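Side-chain contacts in succinate-semialdehyde dehydrogenase (Synechococcus sp., PDB 4ITA), which oxidises succinic semialdehyde to succinate, probably with NADP+ as the hydride acceptor: residues 146-151 and 442-447; 94-97 and 102-105; 373-378 and 398-403. All blocks are in the same frame, centred on the assembly; numbering follows the deposited sequence.

Interaction 1 (146-151 and 442-447). With EDO (1,2-ethanediol), chain F; EDO (1,2-ethanediol), chain S.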
ATOM      1  N   ALA A 146     -14.835   2.365  -4.647  1.00  6.52           N
ATOM      2  CA  ALA A 146     -14.832   3.341  -3.561  1.00  7.33           C
ATOM      3  C   ALA A 146     -16.232   3.553  -3.013  1.00  7.19           C
ATOM      4  O   ALA A 146     -16.468   3.505  -1.793  1.00  8.59           O
ATOM      5  CB  ALA A 146     -14.217   4.672  -4.015  1.00  8.59           C
ATOM      6  N   LEU A 147     -17.174   3.780  -3.915  1.00  7.44           N
ATOM      7  CA  LEU A 147     -18.535   4.081  -3.501  1.00  7.46           C
ATOM      8  C   LEU A 147     -19.225   2.838  -2.942  1.00  6.69           C
ATOM      9  O   LEU A 147     -20.010   2.935  -1.987  1.00  8.55           O
ATOM     10  CB  LEU A 147     -19.334   4.704  -4.651  1.00  8.75           C
ATOM     11  CG  LEU A 147     -18.725   6.010  -5.205  1.00 17.07           C
ATOM     12  CD1 LEU A 147     -19.725   6.861  -5.993  1.00 12.66           C
ATOM     13  CD2 LEU A 147     -17.997   6.862  -4.151  1.00 16.32           C
ATOM     14  N   MET A 148     -18.950   1.669  -3.512  1.00  6.82           N
ATOM     15  CA  MET A 148     -19.552   0.455  -2.970  1.00  7.00           C
ATOM     16  C   MET A 148     -19.036   0.173  -1.558  1.00  7.39           C
ATOM     17  O   MET A 148     -19.771  -0.348  -0.716  1.00  7.03           O
ATOM     18  CB  MET A 148     -19.305  -0.739  -3.887  1.00  7.54           C
ATOM     19  CG  MET A 148     -20.199  -1.937  -3.576  1.00  7.54           C
ATOM     20  SD  MET A 148     -22.016  -1.707  -3.667  1.00  6.20           S
ATOM     21  CE  MET A 148     -22.489  -3.438  -3.434  1.00  8.27           C
ATOM     22  N   ALA A 149     -17.780   0.532  -1.302  1.00  6.67           N
ATOM     23  CA  ALA A 149     -17.156   0.292  -0.004  1.00  6.71           C
ATOM     24  C   ALA A 149     -17.600   1.275   1.069  1.00  6.48           C
ATOM     25  O   ALA A 149     -17.345   1.046   2.249  1.00  7.91           O
ATOM     26  CB  ALA A 149     -15.636   0.327  -0.136  1.00  7.29           C
ATOM     27  N   GLY A 150     -18.230   2.378   0.669  1.00  6.41           N
ATOM     28  CA  GLY A 150     -18.674   3.384   1.618  1.00  6.70           C
ATOM     29  C   GLY A 150     -17.705   4.536   1.827  1.00  5.59           C
ATOM     30  O   GLY A 150     -17.930   5.364   2.710  1.00  7.16           O
ATOM     31  N   ASN A 151     -16.626   4.584   1.048  1.00  5.68           N
ATOM     32  CA  ASN A 151     -15.780   5.772   1.005  1.00  5.25           C
ATOM     33  C   ASN A 151     -16.500   6.898   0.270  1.00  5.82           C
ATOM     34  O   ASN A 151     -17.472   6.667  -0.454  1.00  6.66           O
ATOM     35  CB  ASN A 151     -14.477   5.478   0.255  1.00  7.20           C
ATOM     36  CG  ASN A 151     -13.476   4.666   1.066  1.00  7.25           C
ATOM     37  OD1 ASN A 151     -13.368   4.804   2.284  1.00  6.55           O
ATOM     38  ND2 ASN A 151     -12.705   3.834   0.375  1.00 10.31           N
ATOM     39  N   ALA A 442      -9.109  -6.948  -5.377  1.00  9.07           N
ATOM     40  CA  ALA A 442      -8.137  -5.956  -4.937  1.00  9.57           C
ATOM     41  C   ALA A 442      -8.687  -4.535  -4.934  1.00  9.33           C
ATOM     42  O   ALA A 442      -8.443  -3.776  -3.997  1.00 10.68           O
ATOM     43  CB  ALA A 442      -6.879  -6.028  -5.803  1.00 11.11           C
ATOM     44  N   GLY A 443      -9.434  -4.174  -5.975  1.00  7.70           N
ATOM     45  CA  GLY A 443      -9.912  -2.810  -6.118  1.00  9.42           C
ATOM     46  C   GLY A 443     -10.750  -2.323  -4.951  1.00  9.46           C
ATOM     47  O   GLY A 443     -10.738  -1.138  -4.614  1.00 10.36           O
ATOM     48  N   ILE A 444     -11.500  -3.224  -4.332  1.00  7.79           N
ATOM     49  CA  ILE A 444     -12.365  -2.813  -3.229  1.00  7.85           C
ATOM     50  C   ILE A 444     -11.712  -3.047  -1.864  1.00  8.42           C
ATOM     51  O   ILE A 444     -12.231  -2.612  -0.838  1.00  9.85           O
ATOM     52  CB  ILE A 444     -13.776  -3.461  -3.343  1.00  6.69           C
ATOM     53  CG1 ILE A 444     -14.829  -2.635  -2.590  1.00  7.48           C
ATOM     54  CG2 ILE A 444     -13.760  -4.934  -2.928  1.00  7.16           C
ATOM     55  CD1 ILE A 444     -16.261  -3.048  -2.885  1.00  7.22           C
ATOM     56  N   ARG A 445     -10.565  -3.715  -1.851  1.00  7.66           N
ATOM     57  CA  ARG A 445      -9.845  -3.952  -0.598  1.00  9.36           C
ATOM     58  C   ARG A 445      -8.748  -2.932  -0.311  1.00  9.00           C
ATOM     59  O   ARG A 445      -8.251  -2.866   0.804  1.00 11.29           O
ATOM     60  CB  ARG A 445      -9.236  -5.356  -0.573  1.00  8.73           C
ATOM     61  CG  ARG A 445     -10.252  -6.470  -0.461  1.00  8.84           C
ATOM     62  CD  ARG A 445     -10.960  -6.484   0.887  1.00  9.09           C
ATOM     63  NE  ARG A 445     -11.774  -7.689   1.046  1.00  9.41           N
ATOM     64  CZ  ARG A 445     -11.293  -8.879   1.383  1.00 10.40           C
ATOM     65  NH1 ARG A 445      -9.998  -9.033   1.610  1.00 11.52           N
ATOM     66  NH2 ARG A 445     -12.112  -9.917   1.498  1.00 11.58           N
ATOM     67  N   THR A 446      -8.362  -2.141  -1.304  1.00  9.43           N
ATOM     68  CA  THR A 446      -7.207  -1.254  -1.151  1.00  9.99           C
ATOM     69  C   THR A 446      -7.394  -0.177  -0.093  1.00  9.58           C
ATOM     70  O   THR A 446      -6.537   0.020   0.772  1.00 14.02           O
ATOM     71  CB  THR A 446      -6.851  -0.585  -2.474  1.00 12.04           C
ATOM     72  OG1 THR A 446      -6.536  -1.600  -3.438  1.00 15.40           O
ATOM     73  CG2 THR A 446      -5.643   0.326  -2.296  1.00 13.96           C
ATOM     74  N   PHE A 447      -8.524   0.513  -0.154  1.00  8.07           N
ATOM     75  CA  PHE A 447      -8.739   1.673   0.701  1.00  7.38           C
ATOM     76  C   PHE A 447      -9.852   1.443   1.715  1.00  7.97           C
ATOM     77  O   PHE A 447     -10.774   2.241   1.851  1.00  7.86           O
ATOM     78  CB  PHE A 447      -8.987   2.923  -0.145  1.00  8.60           C
ATOM     79  CG  PHE A 447      -7.798   3.327  -0.979  1.00  8.49           C
ATOM     80  CD1 PHE A 447      -6.598   3.659  -0.375  1.00  8.85           C
ATOM     81  CD2 PHE A 447      -7.878   3.336  -2.364  1.00 11.72           C
ATOM     82  CE1 PHE A 447      -5.494   4.028  -1.138  1.00  8.32           C
ATOM     83  CE2 PHE A 447      -6.783   3.699  -3.134  1.00 11.20           C
ATOM     84  CZ  PHE A 447      -5.591   4.043  -2.519  1.00 10.39           C
TER
HETATM   85  C1  EDO F 504     -12.442   1.341  -2.278  1.00 10.49           C
HETATM   86  O1  EDO F 504     -11.921   2.686  -2.332  1.00 11.39           O
HETATM   87  C2  EDO F 504     -11.585   0.454  -1.388  1.00  9.57           C
HETATM   88  O2  EDO F 504     -10.366   0.208  -2.105  1.00 13.60           O
HETATM   89  C1  EDO S 517     -19.610   1.140   5.606  1.00 19.10           C
HETATM   90  O1  EDO S 517     -19.406   1.300   7.021  1.00 22.71           O
HETATM   91  C2  EDO S 517     -19.642  -0.321   5.165  1.00 15.37           C
HETATM   92  O2  EDO S 517     -18.914  -0.515   3.940  1.00 18.56           O
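N151 and F447 are joined twice, directly through an amide-to-carbonyl bond and again through an ethanediol, probably from the crystallisation liquor. N151 ND2 donates to F447 O over 2.9 Å, nearly straight at 175°, with the acceptor in the plane of the amide. A second bond runs from N151 ND2 to O1 of the diol at 3.0 Å. The other diol oxygen, O2, accepts from F447 N at 2.7 Å and donates to G443 O, so the small molecule ties the end of the helix about 442-445 to N151. With an alanine here there is no amide to bridge the two, and F447 O and G124 N, the latter bonded to N151 OD1, would probably be left without the group that ties them to this turn.

The apolar half is carried by I444. Its CG1, held anti to the backbone N (chi1 -156°), lies 3.9 Å from A149 CB, while CD1 approaches M148 CB at the same distance. M148 then bends away toward helix 46-62.

G150, at positive phi (95°), closes helix 137-149 with a Schellman motif, and N151 leads into strand 152-156. This is the helix-to-strand turn of a beta-alpha-beta crossover, characteristic of the Rossmann-type fold.

Interaction 2 (94-97 and 102-105)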
ATOM      1  N   ARG A  94     -21.255  -2.168 -12.652  1.00  6.47           N
ATOM      2  CA  ARG A  94     -22.043  -3.380 -12.423  1.00  6.20           C
ATOM      3  C   ARG A  94     -21.236  -4.455 -11.695  1.00  6.78           C
ATOM      4  O   ARG A  94     -21.771  -5.154 -10.837  1.00  7.50           O
ATOM      5  CB  ARG A  94     -22.606  -3.924 -13.737  1.00  7.97           C
ATOM      6  CG  ARG A  94     -23.641  -3.006 -14.337  1.00  8.34           C
ATOM      7  CD  ARG A  94     -24.546  -3.696 -15.351  1.00 11.31           C
ATOM      8  NE  ARG A  94     -25.523  -2.754 -15.893  1.00  9.11           N
ATOM      9  CZ  ARG A  94     -26.635  -2.397 -15.262  1.00  9.97           C
ATOM     10  NH1 ARG A  94     -26.909  -2.910 -14.071  1.00 10.85           N
ATOM     11  NH2 ARG A  94     -27.469  -1.521 -15.813  1.00 10.67           N
ATOM     12  N   TYR A  95     -19.950  -4.573 -12.014  1.00  5.93           N
ATOM     13  CA  TYR A  95     -19.086  -5.537 -11.343  1.00  6.68           C
ATOM     14  C   TYR A  95     -19.086  -5.346  -9.825  1.00  6.75           C
ATOM     15  O   TYR A  95     -19.298  -6.297  -9.062  1.00  6.99           O
ATOM     16  CB  TYR A  95     -17.664  -5.465 -11.895  1.00  7.48           C
ATOM     17  CG  TYR A  95     -16.731  -6.456 -11.244  1.00  7.07           C
ATOM     18  CD1 TYR A  95     -16.716  -7.787 -11.640  1.00  7.42           C
ATOM     19  CD2 TYR A  95     -15.869  -6.066 -10.222  1.00  7.79           C
ATOM     20  CE1 TYR A  95     -15.866  -8.697 -11.040  1.00  8.28           C
ATOM     21  CE2 TYR A  95     -15.011  -6.969  -9.624  1.00  7.85           C
ATOM     22  CZ  TYR A  95     -15.017  -8.283 -10.029  1.00  8.04           C
ATOM     23  OH  TYR A  95     -14.163  -9.182  -9.424  1.00  9.51           O
ATOM     24  N   TYR A  96     -18.864  -4.115  -9.370  1.00  6.37           N
ATOM     25  CA  TYR A  96     -18.855  -3.876  -7.932  1.00  6.52           C
ATOM     26  C   TYR A  96     -20.254  -3.865  -7.308  1.00  6.01           C
ATOM     27  O   TYR A  96     -20.413  -4.250  -6.154  1.00  6.77           O
ATOM     28  CB  TYR A  96     -18.009  -2.652  -7.567  1.00  6.65           C
ATOM     29  CG  TYR A  96     -16.544  -2.978  -7.729  1.00  6.23           C
ATOM     30  CD1 TYR A  96     -15.932  -3.909  -6.894  1.00  5.85           C
ATOM     31  CD2 TYR A  96     -15.783  -2.411  -8.743  1.00  6.53           C
ATOM     32  CE1 TYR A  96     -14.592  -4.240  -7.041  1.00  6.78           C
ATOM     33  CE2 TYR A  96     -14.437  -2.737  -8.897  1.00  7.13           C
ATOM     34  CZ  TYR A  96     -13.856  -3.652  -8.046  1.00  6.02           C
ATOM     35  OH  TYR A  96     -12.535  -3.981  -8.197  1.00  7.95           O
ATOM     36  N   ALA A  97     -21.268  -3.471  -8.069  1.00  5.00           N
ATOM     37  CA  ALA A  97     -22.643  -3.663  -7.613  1.00  6.73           C
ATOM     38  C   ALA A  97     -22.909  -5.146  -7.344  1.00  6.26           C
ATOM     39  O   ALA A  97     -23.532  -5.503  -6.342  1.00  7.48           O
ATOM     40  CB  ALA A  97     -23.613  -3.136  -8.640  1.00  7.23           C
ATOM     41  N   GLN A 102     -20.152  -9.090  -1.152  1.00  6.90           N
ATOM     42  CA  GLN A 102     -19.495 -10.367  -0.886  1.00  7.61           C
ATOM     43  C   GLN A 102     -18.009 -10.167  -0.653  1.00  8.12           C
ATOM     44  O   GLN A 102     -17.420 -10.785   0.233  1.00  8.71           O
ATOM     45  CB  GLN A 102     -19.698 -11.325  -2.062  1.00  7.33           C
ATOM     46  CG  GLN A 102     -21.164 -11.614  -2.393  1.00  8.40           C
ATOM     47  CD  GLN A 102     -21.724 -10.713  -3.485  1.00  8.34           C
ATOM     48  OE1 GLN A 102     -21.784  -9.494  -3.331  1.00  8.24           O
ATOM     49  NE2 GLN A 102     -22.135 -11.311  -4.598  1.00  8.77           N
ATOM     50  N   PHE A 103     -17.406  -9.296  -1.455  1.00  7.39           N
ATOM     51  CA  PHE A 103     -15.979  -9.010  -1.363  1.00  7.63           C
ATOM     52  C   PHE A 103     -15.600  -8.349  -0.044  1.00  8.23           C
ATOM     53  O   PHE A 103     -14.440  -8.394   0.351  1.00  8.74           O
ATOM     54  CB  PHE A 103     -15.552  -8.108  -2.521  1.00  8.00           C
ATOM     55  CG  PHE A 103     -15.410  -8.817  -3.846  1.00  7.72           C
ATOM     56  CD1 PHE A 103     -15.636 -10.184  -3.981  1.00  9.29           C
ATOM     57  CD2 PHE A 103     -15.036  -8.093  -4.971  1.00  8.58           C
ATOM     58  CE1 PHE A 103     -15.485 -10.808  -5.224  1.00 10.01           C
ATOM     59  CE2 PHE A 103     -14.880  -8.706  -6.198  1.00  9.43           C
ATOM     60  CZ  PHE A 103     -15.107 -10.063  -6.328  1.00  9.03           C
ATOM     61  N   LEU A 104     -16.566  -7.726   0.625  1.00  7.68           N
ATOM     62  CA  LEU A 104     -16.313  -7.025   1.881  1.00  8.27           C
ATOM     63  C   LEU A 104     -16.888  -7.734   3.110  1.00  8.10           C
ATOM     64  O   LEU A 104     -16.844  -7.191   4.216  1.00  9.46           O
ATOM     65  CB  LEU A 104     -16.840  -5.588   1.802  1.00  8.50           C
ATOM     66  CG  LEU A 104     -16.111  -4.671   0.818  1.00  6.82           C
ATOM     67  CD1 LEU A 104     -16.819  -3.328   0.715  1.00 10.04           C
ATOM     68  CD2 LEU A 104     -14.656  -4.464   1.251  1.00  9.36           C
ATOM     69  N   ALA A 105     -17.423  -8.937   2.916  1.00  8.83           N
ATOM     70  CA  ALA A 105     -17.998  -9.708   4.019  1.00  9.27           C
ATOM     71  C   ALA A 105     -16.953 -10.095   5.066  1.00  7.97           C
ATOM     72  O   ALA A 105     -15.767 -10.246   4.751  1.00  9.57           O
ATOM     73  CB  ALA A 105     -18.684 -10.953   3.483  1.00 10.82           C
TER
HETATM   74  O   HOH W   1     -22.680  -6.989  -4.012  1.00  7.43           O
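Y96 and F103 are the nearest backbone positions, their CA atoms 8.8 Å apart and two turns from each other near the end of helix 79-103, L104 being the first residue to leave helical angles. Residues seven or eight positions apart share a flank of a helix; here side chains make the contact, with no hydrogen bond across it.

Y95 reaches along the flank with CG anti to its backbone N (chi1 -179°) and brings its hydroxyl to the edge of the F103 ring, in the plane of that ring. Y95 OH lies 3.3 Å from F103 CE2 and almost as near to F103 CZ, so the oxygen meets the rim between these two carbons. The two rings are oblique, with planes at 60° and centroids 6.0 Å apart. Y96 is more loosely engaged: its CE1 comes to 4.4 Å from F103 CD2, again near the plane of the F103 ring. One face of Y96 is occupied by its neighbour, Y95 CD2 lying 3.7 Å above the ring centre of Y96, while Y96 OH is hydrogen-bonded to G440 O.

H99 meets both Y95 and F103, completing an i, i+4, i+8 row of rings along one flank of this long helix of the aldehyde dehydrogenase fold. Y96 and F103 turn onto helix 440-445, where both touch I444.

The polar flank is bridged by water. One molecule donates to A97 O at 2.9 Å and to Q102 OE1 at 2.7 Å, spanning the last turns of the helix.

Interaction 3 (373-378 and 398-403). With EDO (1,2-ethanediol), chain L.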
ATOM      1  N   LYS A 373      17.352 -13.771 -30.708  1.00 11.57           N
ATOM      2  CA  LYS A 373      17.749 -15.081 -31.218  1.00 12.54           C
ATOM      3  C   LYS A 373      17.168 -16.261 -30.455  1.00 11.74           C
ATOM      4  O   LYS A 373      17.113 -17.377 -30.976  1.00 14.06           O
ATOM      5  CB  LYS A 373      19.273 -15.217 -31.212  1.00 16.09           C
ATOM      6  CG  LYS A 373      19.985 -14.432 -32.286  1.00 25.74           C
ATOM      7  CD  LYS A 373      21.482 -14.656 -32.183  1.00 32.12           C
ATOM      8  CE  LYS A 373      22.248 -13.693 -33.074  1.00 37.36           C
ATOM      9  NZ  LYS A 373      21.845 -13.829 -34.499  1.00 34.45           N
ATOM     10  N   ASP A 374      16.766 -16.032 -29.210  1.00 10.19           N
ATOM     11  CA  ASP A 374      16.251 -17.113 -28.381  1.00 11.34           C
ATOM     12  C   ASP A 374      15.437 -16.579 -27.213  1.00 10.33           C
ATOM     13  O   ASP A 374      15.318 -15.363 -27.022  1.00  8.99           O
ATOM     14  CB  ASP A 374      17.385 -18.048 -27.897  1.00 11.10           C
ATOM     15  CG  ASP A 374      18.468 -17.331 -27.106  1.00 14.97           C
ATOM     16  OD1 ASP A 374      18.193 -16.308 -26.448  1.00 13.55           O
ATOM     17  OD2 ASP A 374      19.621 -17.815 -27.117  1.00 16.54           O
ATOM     18  N   LEU A 375      14.902 -17.504 -26.432  1.00 10.01           N
ATOM     19  CA  LEU A 375      14.043 -17.185 -25.304  1.00 10.83           C
ATOM     20  C   LEU A 375      14.729 -16.333 -24.226  1.00 11.19           C
ATOM     21  O   LEU A 375      14.150 -15.352 -23.745  1.00  9.49           O
ATOM     22  CB  LEU A 375      13.517 -18.493 -24.714  1.00 11.17           C
ATOM     23  CG  LEU A 375      12.502 -18.399 -23.585  1.00 12.35           C
ATOM     24  CD1 LEU A 375      11.325 -17.570 -24.018  1.00 15.20           C
ATOM     25  CD2 LEU A 375      12.047 -19.790 -23.200  1.00 15.80           C
ATOM     26  N   ASP A 376      15.953 -16.690 -23.846  1.00 10.77           N
ATOM     27  CA  ASP A 376      16.665 -15.935 -22.819  1.00 10.23           C
ATOM     28  C   ASP A 376      16.853 -14.484 -23.251  1.00 10.46           C
ATOM     29  O   ASP A 376      16.674 -13.559 -22.460  1.00 10.30           O
ATOM     30  CB  ASP A 376      18.025 -16.561 -22.489  1.00 10.48           C
ATOM     31  CG  ASP A 376      17.916 -17.810 -21.630  1.00 16.35           C
ATOM     32  OD1 ASP A 376      16.802 -18.173 -21.233  1.00 16.89           O
ATOM     33  OD2 ASP A 376      18.966 -18.428 -21.345  1.00 21.08           O
ATOM     34  N   GLN A 377      17.207 -14.282 -24.514  1.00  9.96           N
ATOM     35  CA  GLN A 377      17.440 -12.933 -25.023  1.00  9.59           C
ATOM     36  C   GLN A 377      16.133 -12.142 -25.066  1.00 10.19           C
ATOM     37  O   GLN A 377      16.103 -10.956 -24.764  1.00 10.43           O
ATOM     38  CB  GLN A 377      18.074 -12.997 -26.412  1.00 10.83           C
ATOM     39  CG  GLN A 377      18.546 -11.661 -26.954  1.00 17.04           C
ATOM     40  CD  GLN A 377      19.055 -11.764 -28.387  1.00 18.59           C
ATOM     41  OE1 GLN A 377      19.228 -12.863 -28.916  1.00 23.60           O
ATOM     42  NE2 GLN A 377      19.289 -10.620 -29.019  1.00 30.20           N
ATOM     43  N   ALA A 378      15.049 -12.813 -25.429  1.00  9.31           N
ATOM     44  CA  ALA A 378      13.735 -12.165 -25.473  1.00  9.74           C
ATOM     45  C   ALA A 378      13.312 -11.661 -24.094  1.00 10.22           C
ATOM     46  O   ALA A 378      12.843 -10.532 -23.949  1.00  9.23           O
ATOM     47  CB  ALA A 378      12.702 -13.116 -26.012  1.00  9.54           C
ATOM     48  N   PRO A 398       4.262 -24.936 -24.926  1.00 11.80           N
ATOM     49  CA  PRO A 398       3.899 -24.809 -23.509  1.00 11.87           C
ATOM     50  C   PRO A 398       5.069 -24.409 -22.609  1.00 11.24           C
ATOM     51  O   PRO A 398       4.876 -23.611 -21.689  1.00 11.45           O
ATOM     52  CB  PRO A 398       3.385 -26.210 -23.151  1.00 14.78           C
ATOM     53  CG  PRO A 398       2.925 -26.777 -24.465  1.00 16.11           C
ATOM     54  CD  PRO A 398       3.903 -26.256 -25.474  1.00 12.89           C
ATOM     55  N   ALA A 399       6.262 -24.931 -22.877  1.00 10.99           N
ATOM     56  CA  ALA A 399       7.423 -24.601 -22.057  1.00 11.24           C
ATOM     57  C   ALA A 399       7.803 -23.124 -22.186  1.00 10.08           C
ATOM     58  O   ALA A 399       8.136 -22.471 -21.192  1.00 11.45           O
ATOM     59  CB  ALA A 399       8.596 -25.493 -22.408  1.00 12.95           C
ATOM     60  N   GLU A 400       7.755 -22.601 -23.408  1.00 10.00           N
ATOM     61  CA  GLU A 400       7.983 -21.175 -23.617  1.00 10.08           C
ATOM     62  C   GLU A 400       6.912 -20.344 -22.914  1.00  9.58           C
ATOM     63  O   GLU A 400       7.229 -19.343 -22.277  1.00  8.60           O
ATOM     64  CB  GLU A 400       8.020 -20.828 -25.110  1.00  9.36           C
ATOM     65  CG  GLU A 400       9.194 -21.438 -25.847  1.00 11.69           C
ATOM     66  CD  GLU A 400       9.289 -20.988 -27.295  1.00 12.15           C
ATOM     67  OE1 GLU A 400       8.272 -20.515 -27.857  1.00 10.42           O
ATOM     68  OE2 GLU A 400      10.392 -21.107 -27.873  1.00 11.78           O
ATOM     69  N   GLN A 401       5.651 -20.752 -23.040  1.00  8.51           N
ATOM     70  CA  GLN A 401       4.555 -20.031 -22.389  1.00  7.54           C
ATOM     71  C   GLN A 401       4.807 -19.895 -20.894  1.00  9.21           C
ATOM     72  O   GLN A 401       4.660 -18.810 -20.327  1.00 10.18           O
ATOM     73  CB  GLN A 401       3.216 -20.732 -22.626  1.00 10.60           C
ATOM     74  CG  GLN A 401       2.781 -20.753 -24.073  1.00  8.69           C
ATOM     75  CD  GLN A 401       1.518 -21.555 -24.290  1.00 10.84           C
ATOM     76  OE1 GLN A 401       1.171 -22.424 -23.481  1.00 13.15           O
ATOM     77  NE2 GLN A 401       0.833 -21.289 -25.396  1.00 10.92           N
ATOM     78  N   GLN A 402       5.204 -20.992 -20.260  1.00  9.31           N
ATOM     79  CA  GLN A 402       5.445 -20.968 -18.821  1.00  9.98           C
ATOM     80  C   GLN A 402       6.629 -20.086 -18.442  1.00  9.69           C
ATOM     81  O   GLN A 402       6.570 -19.359 -17.449  1.00 10.58           O
ATOM     82  CB  GLN A 402       5.593 -22.386 -18.268  1.00 12.47           C
ATOM     83  CG  GLN A 402       4.276 -23.168 -18.269  1.00 16.71           C
ATOM     84  CD  GLN A 402       3.141 -22.428 -17.558  1.00 20.73           C
ATOM     85  OE1 GLN A 402       3.284 -22.014 -16.407  1.00 20.27           O
ATOM     86  NE2 GLN A 402       2.011 -22.262 -18.245  1.00 20.73           N
ATOM     87  N   ARG A 403       7.697 -20.121 -19.228  1.00  9.18           N
ATOM     88  CA  ARG A 403       8.832 -19.250 -18.945  1.00  9.63           C
ATOM     89  C   ARG A 403       8.470 -17.773 -19.096  1.00  8.93           C
ATOM     90  O   ARG A 403       8.881 -16.952 -18.273  1.00  9.69           O
ATOM     91  CB  ARG A 403      10.050 -19.612 -19.797  1.00 13.06           C
ATOM     92  CG  ARG A 403      10.760 -20.879 -19.327  1.00 15.01           C
ATOM     93  CD  ARG A 403      12.205 -20.928 -19.810  1.00 17.99           C
ATOM     94  NE  ARG A 403      12.993 -19.795 -19.326  1.00 17.74           N
ATOM     95  CZ  ARG A 403      14.136 -19.389 -19.872  1.00 18.90           C
ATOM     96  NH1 ARG A 403      14.628 -20.017 -20.931  1.00 18.86           N
ATOM     97  NH2 ARG A 403      14.784 -18.347 -19.368  1.00 18.40           N
TER
HETATM   98  C1  EDO L 510      21.435 -19.349 -24.561  1.00 19.38           C
HETATM   99  O1  EDO L 510      20.316 -18.460 -24.671  1.00 25.26           O
HETATM  100  C2  EDO L 510      21.549 -19.798 -23.115  1.00 21.63           C
HETATM  101  O2  EDO L 510      21.472 -18.650 -22.259  1.00 25.48           O
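L375 and R403 make the tight half of this contact, and D376, working on the same arginine, makes the half that faces solvent. L375 points at helix 398-407, with CG anti to its own backbone N (chi1 -175°), and sets CG over one face of the R403 guanidinium. Its CD2 does the closest touching, 3.4 Å from R403 NH1 and 3.6 Å from R403 CD, so the methyl lies against both the aliphatic shaft and the charged end. E400 is met more loosely, L375 CD2 standing 4.2 Å from E400 CG. F240 packs on both L375 and E400, and E400 OE1 is bonded to T395.

On the exposed side a salt bridge grips a single oxygen. D376 OD1 accepts from R403 NH2 at 2.8 Å and from R403 NH1 at 2.9 Å, an end-on grip in the guanidinium plane. The carboxylate plane stands 78° from it, and both N-H groups meet OD1 nearly along its C-O bond, from opposite faces. A bend at chi3 (60°) carries the guanidinium across to D376. D376 OD2 turns to an ethanediol, probably from the crystallisation liquor, accepting from its O2 at 2.7 Å; the diol O1 bonds to D374 OD2 at 2.6 Å.

D374 is the N-cap of helix 375-383, its OD1 accepting from Q377 N at 3.0 Å. That helix connects the parallel strands 366-372 and 390-394, which have 267-273 and 235-239 between them; helix 398-407 connects 390-394 to 412-415, an arrangement typical of an alpha/beta sheet domain.

In the fold
Interactions 1 and 2 form one cluster, their centres 9 Å apart, whereas interaction 3 lies 38 Å from each. Along the chain, interaction 2 closes first within helix 79-103; interaction 1 then opens on helix 137-149 and closes after helix 440-445, with both segments of interaction 3 between. In the cluster, R445 NE probably bonds to F103 O, and I444 packs on L104. The first two contacts thus bring early helices and the chain's late part together beside the eight-stranded sheet, while interaction 3 joins helices connecting strands of the separate seven-stranded sheet, and Q401 of helix 398-407 packs on L455 of the second subunit. This is consistent with the separate cofactor-binding and catalytic domains of aldehyde dehydrogenases.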